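Local coordinates for protein type I polyketide synthase PikAII (Streptomyces venezuelae, PDB 3QP9) that carries a C2-type ketoreductase unit of a modular polyketide synthase, built on a Rossmann fold and probably epimerizing intermediates of the growing polyketide chain, at residues Ser119-Pro122 with Gly123-Ala126; Val159-Gly162 with Arg163-Val167; Val491-Ser494 with Ser495-Pro498. One frame throughout, in Å; residues are numbered along the deposited sequence.

Contact 1 of 3, residues Ser119-Pro122 with Gly123-Ala126; sequences SAHP and GHPA
The type I beta turn from His121 to His124, set in the surface loop between strand 109-112 and helix 130-144, brings two imidazoles together. Its closing bond runs from His124 N to His121 O, 3.0 Å long with an N-H...O angle of 152°. Pro122 takes the second position, where its ring already holds phi near the value a type I turn requires, and Gly123 takes the third. The imidazole of His121 turns its CD2 edge toward this corner: with CG anti to the backbone N (chi1 -178°), CD2 comes to 3.1 Å from Gly123 N, which lies at the ring edge near its plane. On one face of the same ring sits Pro122 CD, 3.3 Å above the plane and displaced toward the rim. The two histidine side chains run alongside each other in the same direction, ring centroids 5.3 Å apart and planes inclined at 42°. Beyond the turn, His121 leans on Leu86 and Arg130, while His124 reaches Asp364 and Ala367 of helix 363-386. His121 N is buried without a partner. Arg130 beside His121 would probably disfavour a positive charge on that ring, while Asp364 beside His124 could favour one there.

Contact 2 of 3, residues Val159-Gly162 with Arg163-Val167; sequences VSVG and RADHV
Asp165 OD2 is gripped by two groups: Val161 N donates to it at 2.9 Å with an N-H...O angle of 162°, and Arg224 NE of strand 220-224 forms a salt bridge with it. The amide arrives on the anti lone pair, the one turned away from the other carboxylate oxygen. Asp165 has CG anti to its own N (chi1 180°), which carries the carboxylate across the turn to the 159-162 side of the loop; there Val161 CG2 packs 3.6 Å from OD2. A second tie uses the backbone of the same aspartate, as Ser160 OG donates to Asp165 O, very short at 2.5 Å and almost in line with the C=O bond. These ties enclose a type I beta turn, Gly162 to Asp165, in the connection from strand 151-156 to helix 170-185; Asp165 N closes it on Gly162 O at 3.1 Å. Gly162 adopts backbone angles (phi 167°) that would jam a CB against the preceding carbonyl oxygen. Farther along the chain, Val167 CG2 rests 3.7 Å from Ser160 N and 3.9 Å from Ser160 CB. Val161 also packs on Trp34 of strand 29-36, and the ring of His166 meets His429 edge-to-face.

Contact 3 of 3, residues Val491-Ser494 with Ser495-Pro498; sequences VDWS and SFAP
Phe496 reaches back from the first turn of helix 493-501 to the residues that precede and open it. Its CB lies 3.6 Å from Val491 CG1, and the same methyl stays beside CG and CD1. With CG anti to the backbone N (chi1 -171°), the ring stands alongside Trp493. On the same side of the phenyl plane as that methyl, Trp493 CZ3 comes to 3.5 Å from Phe496 CD2, and CE2 still neighbours that carbon. The pair is an offset edge-to-face contact, the indole edge turned toward the phenyl face, with planes at 75° and centroids of the two six-membered rings 5.3 Å apart. Farther out the phenyl meets Trp407 edge-to-face and also Phe500 and Leu461. Val491 CG1 serves both aromatics, since it also sits over the centre of the indole, 3.4 Å above its plane; Trp493 NE1 is hydrogen-bonded to Tyr30 OH. On the polar side Asp492 holds the helix start. Its OD1 accepts the hydroxyl of Ser494 OG at 2.5 Å, on the syn side, and more weakly Ser494 N, while OD2 takes a weak bond from Ser495 OG. Asp492 O is shared by Ser495 N and Phe496 N, each at 3.0 Å. These acceptors lie where the first amides of the helix point, so the negative carboxylate would probably be favoured by the helix dipole. One turn on, Pro498 offers no N-H to Ser494 O, and the helix kinks. The contact of Val491 (N') with Phe496 (N4) is a hydrophobic staple, here beside the N-cap Asp492, a combination typical of helix N-termini.

The three contacts are local, two beta turns and a helix start spaced along one chain, and touch nowhere. Contact 1 and contact 2 have centres about 27 Å apart, contact 2 and contact 3 about 29 Å, and contacts 1 and 3, on opposite sides of the chain's centre, about 39 Å; even the nearest atoms of contacts 1 and 2 are about 14 Å apart. Strand 29-36 relates the last two, since contact 2 packs on its Trp34 and contact 3 on its Tyr30. Each also reaches the ketoreductase region: contact 1 meets helix 363-386, contact 2 meets Gly427 and His429, and contact 3 meets Trp407.

Contact 1 of 3, residues Ser119-Pro122 with Gly123-Ala126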
ATOM      1  N   SER A 119       0.279  11.566 -13.956  1.00 41.78           N
ATOM      2  CA  SER A 119       1.321  11.726 -14.962  1.00 42.94           C
ATOM      3  C   SER A 119       2.653  11.205 -14.470  1.00 41.57           C
ATOM      4  O   SER A 119       2.941  11.242 -13.297  1.00 40.45           O
ATOM      5  CB  SER A 119       1.442  13.219 -15.379  1.00 42.68           C
ATOM      6  OG  SER A 119       1.988  13.965 -14.315  1.00 46.66           O
ATOM      7  N   ALA A 120       3.471  10.741 -15.399  1.00 42.70           N
ATOM      8  CA  ALA A 120       4.880  10.412 -15.119  1.00 44.86           C
ATOM      9  C   ALA A 120       5.743  11.562 -14.618  1.00 46.49           C
ATOM     10  O   ALA A 120       5.658  12.711 -15.084  1.00 46.82           O
ATOM     11  CB  ALA A 120       5.547   9.799 -16.360  1.00 45.61           C
ATOM     12  N   HIS A 121       6.592  11.245 -13.663  1.00 47.65           N
ATOM     13  CA  HIS A 121       7.560  12.220 -13.188  1.00 49.46           C
ATOM     14  C   HIS A 121       8.878  11.996 -13.926  1.00 50.63           C
ATOM     15  O   HIS A 121       9.355  10.858 -14.002  1.00 50.52           O
ATOM     16  CB  HIS A 121       7.735  12.104 -11.693  1.00 48.81           C
ATOM     17  CG  HIS A 121       8.679  13.097 -11.110  1.00 51.84           C
ATOM     18  ND1 HIS A 121       8.253  14.183 -10.374  1.00 54.66           N
ATOM     19  CD2 HIS A 121      10.031  13.145 -11.104  1.00 54.73           C
ATOM     20  CE1 HIS A 121       9.304  14.870  -9.955  1.00 56.22           C
ATOM     21  NE2 HIS A 121      10.395  14.262 -10.390  1.00 57.10           N
ATOM     22  N   PRO A 122       9.491  13.101 -14.431  1.00 51.05           N
ATOM     23  CA  PRO A 122      10.706  13.084 -15.261  1.00 50.89           C
ATOM     24  C   PRO A 122      11.865  12.303 -14.633  1.00 49.84           C
ATOM     25  O   PRO A 122      12.637  11.652 -15.331  1.00 50.35           O
ATOM     26  CB  PRO A 122      11.090  14.580 -15.376  1.00 51.56           C
ATOM     27  CG  PRO A 122       9.840  15.327 -15.125  1.00 52.43           C
ATOM     28  CD  PRO A 122       9.053  14.480 -14.126  1.00 50.79           C
ATOM     29  N   GLY A 123      12.012  12.353 -13.322  1.00 48.23           N
ATOM     30  CA  GLY A 123      13.190  11.687 -12.769  1.00 47.38           C
ATOM     31  C   GLY A 123      13.021  10.185 -12.521  1.00 45.82           C
ATOM     32  O   GLY A 123      13.948   9.559 -12.054  1.00 44.91           O
ATOM     33  N   HIS A 124      11.839   9.616 -12.804  1.00 44.86           N
ATOM     34  CA  HIS A 124      11.465   8.353 -12.122  1.00 43.46           C
ATOM     35  C   HIS A 124      10.510   7.457 -12.908  1.00 41.29           C
ATOM     36  O   HIS A 124       9.655   7.961 -13.598  1.00 41.07           O
ATOM     37  CB  HIS A 124      10.888   8.660 -10.741  1.00 42.71           C
ATOM     38  CG  HIS A 124      11.860   9.340  -9.804  1.00 45.82           C
ATOM     39  ND1 HIS A 124      11.773  10.684  -9.488  1.00 46.34           N
ATOM     40  CD2 HIS A 124      12.908   8.858  -9.096  1.00 43.05           C
ATOM     41  CE1 HIS A 124      12.737  11.004  -8.645  1.00 45.04           C
ATOM     42  NE2 HIS A 124      13.438   9.915  -8.387  1.00 48.40           N
ATOM     43  N   PRO A 125      10.702   6.120 -12.841  1.00 40.52           N
ATOM     44  CA  PRO A 125       9.829   5.196 -13.611  1.00 40.02           C
ATOM     45  C   PRO A 125       8.428   5.074 -12.970  1.00 39.27           C
ATOM     46  O   PRO A 125       8.239   5.531 -11.843  1.00 39.25           O
ATOM     47  CB  PRO A 125      10.581   3.854 -13.559  1.00 39.90           C
ATOM     48  CG  PRO A 125      11.392   3.892 -12.342  1.00 40.43           C
ATOM     49  CD  PRO A 125      11.772   5.409 -12.124  1.00 40.72           C
ATOM     50  N   ALA A 126       7.461   4.480 -13.676  1.00 37.62           N
ATOM     51  CA  ALA A 126       6.195   4.142 -13.057  1.00 37.72           C
ATOM     52  C   ALA A 126       6.471   3.064 -11.940  1.00 36.93           C
ATOM     53  O   ALA A 126       7.422   2.241 -12.065  1.00 35.80           O
ATOM     54  CB  ALA A 126       5.214   3.646 -14.110  1.00 35.88           C
TER

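Contact 2 of 3, residues Val159-Gly162 with Arg163-Val167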
ATOM      1  N   VAL A 159      -9.055   2.073  -3.805  1.00 23.89           N
ATOM      2  CA  VAL A 159      -9.278   0.941  -2.878  1.00 24.85           C
ATOM      3  C   VAL A 159     -10.469   0.154  -3.435  1.00 25.34           C
ATOM      4  O   VAL A 159     -11.295   0.689  -4.158  1.00 28.29           O
ATOM      5  CB  VAL A 159      -9.564   1.325  -1.469  1.00 22.25           C
ATOM      6  CG1 VAL A 159      -8.313   2.226  -0.856  1.00 22.55           C
ATOM      7  CG2 VAL A 159     -10.900   2.151  -1.418  1.00 25.36           C
ATOM      8  N   SER A 160     -10.532  -1.085  -3.054  1.00 25.23           N
ATOM      9  CA  SER A 160     -11.673  -1.986  -3.374  1.00 27.60           C
ATOM     10  C   SER A 160     -12.479  -2.284  -2.092  1.00 26.03           C
ATOM     11  O   SER A 160     -11.921  -2.815  -1.159  1.00 26.42           O
ATOM     12  CB  SER A 160     -11.118  -3.306  -3.872  1.00 27.68           C
ATOM     13  OG  SER A 160     -12.200  -4.260  -3.971  1.00 28.29           O
ATOM     14  N   VAL A 161     -13.759  -2.003  -2.060  1.00 26.76           N
ATOM     15  CA  VAL A 161     -14.570  -2.211  -0.838  1.00 28.21           C
ATOM     16  C   VAL A 161     -15.118  -3.629  -0.808  1.00 30.04           C
ATOM     17  O   VAL A 161     -15.695  -4.128   0.206  1.00 31.24           O
ATOM     18  CB  VAL A 161     -15.711  -1.211  -0.698  1.00 26.62           C
ATOM     19  CG1 VAL A 161     -15.130   0.260  -0.630  1.00 26.23           C
ATOM     20  CG2 VAL A 161     -16.896  -1.351  -1.705  1.00 25.14           C
ATOM     21  N   GLY A 162     -14.951  -4.290  -1.912  1.00 31.30           N
ATOM     22  CA  GLY A 162     -15.408  -5.702  -1.934  1.00 34.86           C
ATOM     23  C   GLY A 162     -15.467  -6.280  -3.284  1.00 37.53           C
ATOM     24  O   GLY A 162     -14.782  -5.809  -4.209  1.00 35.95           O
ATOM     25  N   ARG A 163     -16.334  -7.314  -3.378  1.00 40.66           N
ATOM     26  CA  ARG A 163     -16.444  -8.195  -4.487  1.00 44.06           C
ATOM     27  C   ARG A 163     -16.407  -7.454  -5.825  1.00 43.92           C
ATOM     28  O   ARG A 163     -15.528  -7.676  -6.664  1.00 46.48           O
ATOM     29  CB  ARG A 163     -17.764  -9.051  -4.353  1.00 43.63           C
ATOM     30  CG  ARG A 163     -17.640 -10.466  -4.863  1.00 48.74           C
ATOM     31  CD  ARG A 163     -18.955 -11.083  -5.525  1.00 49.59           C
ATOM     32  NE  ARG A 163     -20.308 -10.699  -5.009  1.00 43.56           N
ATOM     33  CZ  ARG A 163     -21.309 -10.208  -5.762  1.00 50.18           C
ATOM     34  NH1 ARG A 163     -21.171 -10.016  -7.076  1.00 51.18           N
ATOM     35  NH2 ARG A 163     -22.507  -9.946  -5.218  1.00 51.61           N
ATOM     36  N   ALA A 164     -17.380  -6.606  -6.058  1.00 44.14           N
ATOM     37  CA  ALA A 164     -17.538  -6.162  -7.440  1.00 43.18           C
ATOM     38  C   ALA A 164     -16.796  -4.836  -7.700  1.00 41.23           C
ATOM     39  O   ALA A 164     -16.938  -4.197  -8.755  1.00 41.97           O
ATOM     40  CB  ALA A 164     -19.046  -6.108  -7.828  1.00 43.98           C
ATOM     41  N   ASP A 165     -15.948  -4.424  -6.763  1.00 36.72           N
ATOM     42  CA  ASP A 165     -15.506  -3.036  -6.808  1.00 34.81           C
ATOM     43  C   ASP A 165     -14.003  -3.096  -7.055  1.00 34.30           C
ATOM     44  O   ASP A 165     -13.257  -3.381  -6.117  1.00 35.53           O
ATOM     45  CB  ASP A 165     -15.788  -2.410  -5.415  1.00 32.77           C
ATOM     46  CG  ASP A 165     -15.353  -0.891  -5.328  1.00 33.78           C
ATOM     47  OD1 ASP A 165     -15.756  -0.122  -6.185  1.00 32.04           O
ATOM     48  OD2 ASP A 165     -14.681  -0.471  -4.381  1.00 29.11           O
ATOM     49  N   HIS A 166     -13.560  -2.953  -8.302  1.00 32.29           N
ATOM     50  CA  HIS A 166     -12.127  -3.105  -8.646  1.00 31.80           C
ATOM     51  C   HIS A 166     -11.316  -1.840  -8.432  1.00 29.55           C
ATOM     52  O   HIS A 166     -11.819  -0.766  -8.613  1.00 29.12           O
ATOM     53  CB  HIS A 166     -11.982  -3.585 -10.088  1.00 30.68           C
ATOM     54  CG  HIS A 166     -12.884  -4.737 -10.402  1.00 35.72           C
ATOM     55  ND1 HIS A 166     -12.866  -5.905  -9.666  1.00 38.30           N
ATOM     56  CD2 HIS A 166     -13.868  -4.876 -11.318  1.00 40.40           C
ATOM     57  CE1 HIS A 166     -13.785  -6.731 -10.129  1.00 41.10           C
ATOM     58  NE2 HIS A 166     -14.400  -6.133 -11.142  1.00 43.21           N
ATOM     59  N   VAL A 167     -10.061  -1.986  -8.003  1.00 30.14           N
ATOM     60  CA  VAL A 167      -9.120  -0.910  -8.007  1.00 27.71           C
ATOM     61  C   VAL A 167      -8.833  -0.551  -9.478  1.00 29.97           C
ATOM     62  O   VAL A 167      -8.517  -1.432 -10.239  1.00 28.21           O
ATOM     63  CB  VAL A 167      -7.831  -1.363  -7.357  1.00 29.71           C
ATOM     64  CG1 VAL A 167      -6.754  -0.239  -7.472  1.00 26.88           C
ATOM     65  CG2 VAL A 167      -8.081  -1.733  -5.814  1.00 28.15           C
TER

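Contact 3 of 3, residues Val491-Ser494 with Ser495-Pro498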
ATOM      1  N   VAL A 491       0.691 -10.629  16.469  1.00 29.57           N
ATOM      2  CA  VAL A 491       0.458  -9.377  17.147  1.00 31.24           C
ATOM      3  C   VAL A 491      -0.161  -9.681  18.537  1.00 32.95           C
ATOM      4  O   VAL A 491      -1.139 -10.441  18.637  1.00 32.82           O
ATOM      5  CB  VAL A 491      -0.521  -8.468  16.330  1.00 30.37           C
ATOM      6  CG1 VAL A 491      -0.479  -7.037  16.932  1.00 31.46           C
ATOM      7  CG2 VAL A 491      -0.150  -8.382  14.831  1.00 29.15           C
ATOM      8  N   ASP A 492       0.463  -9.183  19.606  1.00 32.83           N
ATOM      9  CA  ASP A 492      -0.191  -9.076  20.917  1.00 34.38           C
ATOM     10  C   ASP A 492      -0.919  -7.722  20.910  1.00 33.19           C
ATOM     11  O   ASP A 492      -0.320  -6.694  21.175  1.00 31.64           O
ATOM     12  CB  ASP A 492       0.861  -9.128  22.048  1.00 35.10           C
ATOM     13  CG  ASP A 492       0.287  -8.828  23.435  1.00 38.98           C
ATOM     14  OD1 ASP A 492      -0.953  -8.758  23.695  1.00 37.91           O
ATOM     15  OD2 ASP A 492       1.133  -8.606  24.310  1.00 45.43           O
ATOM     16  N   TRP A 493      -2.221  -7.767  20.633  1.00 31.95           N
ATOM     17  CA  TRP A 493      -3.049  -6.570  20.546  1.00 33.41           C
ATOM     18  C   TRP A 493      -3.141  -5.751  21.841  1.00 35.62           C
ATOM     19  O   TRP A 493      -3.335  -4.562  21.784  1.00 35.22           O
ATOM     20  CB  TRP A 493      -4.467  -6.951  20.001  1.00 33.26           C
ATOM     21  CG  TRP A 493      -4.357  -7.501  18.598  1.00 29.47           C
ATOM     22  CD1 TRP A 493      -4.486  -8.793  18.188  1.00 27.47           C
ATOM     23  CD2 TRP A 493      -4.015  -6.745  17.434  1.00 28.90           C
ATOM     24  NE1 TRP A 493      -4.302  -8.891  16.842  1.00 28.04           N
ATOM     25  CE2 TRP A 493      -4.000  -7.648  16.345  1.00 26.04           C
ATOM     26  CE3 TRP A 493      -3.789  -5.364  17.196  1.00 26.44           C
ATOM     27  CZ2 TRP A 493      -3.695  -7.239  15.031  1.00 28.50           C
ATOM     28  CZ3 TRP A 493      -3.491  -4.949  15.864  1.00 28.92           C
ATOM     29  CH2 TRP A 493      -3.481  -5.875  14.816  1.00 26.12           C
ATOM     30  N   SER A 494      -3.005  -6.415  22.999  1.00 37.34           N
ATOM     31  CA  SER A 494      -3.029  -5.719  24.270  1.00 38.78           C
ATOM     32  C   SER A 494      -1.824  -4.707  24.374  1.00 38.14           C
ATOM     33  O   SER A 494      -1.930  -3.693  25.086  1.00 38.79           O
ATOM     34  CB  SER A 494      -3.136  -6.742  25.424  1.00 39.33           C
ATOM     35  OG  SER A 494      -1.917  -7.471  25.624  1.00 42.10           O
ATOM     36  N   SER A 495      -0.722  -4.949  23.634  1.00 35.56           N
ATOM     37  CA  SER A 495       0.407  -3.996  23.570  1.00 36.01           C
ATOM     38  C   SER A 495       0.309  -3.140  22.349  1.00 34.16           C
ATOM     39  O   SER A 495       0.556  -1.950  22.400  1.00 31.90           O
ATOM     40  CB  SER A 495       1.757  -4.692  23.570  1.00 36.71           C
ATOM     41  OG  SER A 495       1.856  -5.398  24.802  1.00 43.17           O
ATOM     42  N   PHE A 496      -0.118  -3.746  21.242  1.00 33.32           N
ATOM     43  CA  PHE A 496      -0.156  -3.005  20.006  1.00 31.57           C
ATOM     44  C   PHE A 496      -1.184  -1.881  19.938  1.00 31.24           C
ATOM     45  O   PHE A 496      -0.864  -0.808  19.469  1.00 31.48           O
ATOM     46  CB  PHE A 496      -0.305  -3.958  18.804  1.00 30.38           C
ATOM     47  CG  PHE A 496      -0.139  -3.251  17.445  1.00 32.71           C
ATOM     48  CD1 PHE A 496       1.064  -3.305  16.751  1.00 29.05           C
ATOM     49  CD2 PHE A 496      -1.228  -2.527  16.890  1.00 31.77           C
ATOM     50  CE1 PHE A 496       1.178  -2.609  15.513  1.00 36.25           C
ATOM     51  CE2 PHE A 496      -1.156  -1.827  15.689  1.00 33.59           C
ATOM     52  CZ  PHE A 496       0.046  -1.885  14.953  1.00 35.45           C
ATOM     53  N   ALA A 497      -2.442  -2.173  20.269  1.00 31.80           N
ATOM     54  CA  ALA A 497      -3.522  -1.204  20.114  1.00 30.86           C
ATOM     55  C   ALA A 497      -3.300   0.045  20.988  1.00 32.65           C
ATOM     56  O   ALA A 497      -3.469   1.137  20.484  1.00 31.12           O
ATOM     57  CB  ALA A 497      -4.910  -1.859  20.383  1.00 31.11           C
ATOM     58  N   PRO A 498      -2.865  -0.096  22.258  1.00 32.10           N
ATOM     59  CA  PRO A 498      -2.532   1.200  22.967  1.00 34.43           C
ATOM     60  C   PRO A 498      -1.335   1.932  22.311  1.00 35.27           C
ATOM     61  O   PRO A 498      -1.405   3.173  22.144  1.00 33.72           O
ATOM     62  CB  PRO A 498      -2.286   0.799  24.450  1.00 35.91           C
ATOM     63  CG  PRO A 498      -3.059  -0.583  24.599  1.00 35.26           C
ATOM     64  CD  PRO A 498      -2.870  -1.241  23.166  1.00 34.34           C
TER